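Local coordinates for putative lipoprotein GNA1162 (Neisseria meningitidis, PDB 4HRV) that is a bacterial lipoprotein of the GNA1162-like (DUF799) family and probably binds lipid, at the interface of chains A and B. Coordinates in Å, arbitrary orientation; residue numbers count along the deposited sequence, not the author numbering. Chains: chain A/B, Putative lipoprotein GNA1162.

The interface of chains A and B. Residues chain A 129-130, 145-146, 149; chain B 127-128, 130, 150.
A:Ile130 and B:Ala128 face each other as an antiparallel bridge pair where the edge strands A:122-132 and B:122-133 of two GNA1162-like (DUF799) folds run side by side, so that a beta-sheet continues from one chain into the other. Each chain is a fragment of the longer lipoprotein covering the GNA1162-like region. The C-terminal helix of each chain packs on the sheet of its partner, and two-fold symmetry repeats every contact with the chains exchanged; the deposited dimer need not be the assembly present in the cell.

The strand backbones approach closely here: the carbonyl O of A:Ser129 lies 3.4 Å from CA of B:Ala128, and the carbonyl O of B:Ser127 lies 3.5 Å from CA of A:Ile130. The small methyl of B:Ala128 points off the sheet towards helix A:139-155, which lies against the partner's strand. CB of B:Ala128 is 4.0 Å from CG1 of A:Val146, with CD2 of A:Leu145 also nearby. That leucine methyl reaches towards the strand backbone itself, coming 3.5 Å from CA of B:Ser127.

One turn further along the helix, A:Val149 presents its CG1 branch to the end of the longer branch of B:Ile130, 3.6 Å from CD1, and the two side chains cross obliquely. CG1 of this valine is turned anti to its own backbone N (chi1 171°), which leaves CG2 directed away from the isoleucine.

The reciprocal helix, B:139-154, supplies B:Val150. Its CG2 methyl touches both the strand and the helix of chain A, 3.8 Å from CD1 of A:Ile130 and 3.9 Å from CG1 of A:Val146. The A:Ile130 side chain is nearly extended beyond CB (chi2 173°), which carries CD1 out to this valine, while its shorter CG2 branch stays beside the carbonyl of B:Ser127.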
# COMPACT_ATOMS: atom_id res chain seq x y z
N SER A 129 0.89 5.66 4.24
CA SER A 129 -0.13 6.00 5.21
C SER A 129 -1.48 5.61 4.65
O SER A 129 -1.81 5.99 3.52
CB SER A 129 -0.10 7.49 5.54
OG SER A 129 -1.16 7.81 6.41
N ILE A 130 -2.24 4.85 5.43
CA ILE A 130 -3.48 4.24 4.97
C ILE A 130 -4.60 4.46 5.98
O ILE A 130 -4.41 4.32 7.19
CB ILE A 130 -3.30 2.75 4.67
CG1 ILE A 130 -2.25 2.57 3.57
CG2 ILE A 130 -4.60 2.12 4.22
CD1 ILE A 130 -1.88 1.13 3.32
N LEU A 145 -7.09 -0.94 -3.16
CA LEU A 145 -6.66 0.45 -3.27
C LEU A 145 -5.14 0.60 -3.17
O LEU A 145 -4.52 1.22 -4.04
CB LEU A 145 -7.37 1.34 -2.23
CG LEU A 145 -6.86 2.79 -2.23
CD1 LEU A 145 -7.16 3.47 -3.57
CD2 LEU A 145 -7.45 3.60 -1.09
N VAL A 146 -4.52 0.03 -2.13
CA VAL A 146 -3.06 0.15 -2.02
C VAL A 146 -2.34 -0.49 -3.18
O VAL A 146 -1.34 0.02 -3.66
CB VAL A 146 -2.46 -0.40 -0.68
CG1 VAL A 146 -3.01 0.36 0.51
CG2 VAL A 146 -2.71 -1.89 -0.54
N VAL A 149 -2.41 1.83 -6.06
CA VAL A 149 -1.47 2.93 -5.86
C VAL A 149 -0.02 2.48 -6.11
O VAL A 149 0.77 3.20 -6.72
CB VAL A 149 -1.61 3.59 -4.47
CG1 VAL A 149 -0.48 4.58 -4.22
CG2 VAL A 149 -2.95 4.29 -4.35
N SER B 127 -8.35 5.51 1.91
CA SER B 127 -7.37 6.28 1.16
C SER B 127 -5.97 5.79 1.47
O SER B 127 -5.74 5.12 2.49
CB SER B 127 -7.51 7.78 1.46
OG SER B 127 -7.45 8.05 2.84
N ALA B 128 -5.05 6.09 0.57
CA ALA B 128 -3.69 5.61 0.70
C ALA B 128 -2.76 6.64 0.10
O ALA B 128 -3.05 7.22 -0.95
CB ALA B 128 -3.53 4.27 -0.01
N ILE B 130 1.40 6.90 -0.61
CA ILE B 130 2.59 6.07 -0.60
C ILE B 130 3.73 6.83 -1.24
O ILE B 130 3.55 7.49 -2.27
CB ILE B 130 2.31 4.76 -1.34
CG1 ILE B 130 1.29 3.94 -0.55
CG2 ILE B 130 3.57 3.97 -1.50
CD1 ILE B 130 0.69 2.79 -1.33
N VAL B 150 -1.46 -2.68 5.80
CA VAL B 150 -2.85 -3.15 5.69
C VAL B 150 -3.11 -4.27 6.69
O VAL B 150 -4.20 -4.37 7.26
CB VAL B 150 -3.21 -3.58 4.25
CG1 VAL B 150 -4.55 -4.30 4.23
CG2 VAL B 150 -3.26 -2.36 3.35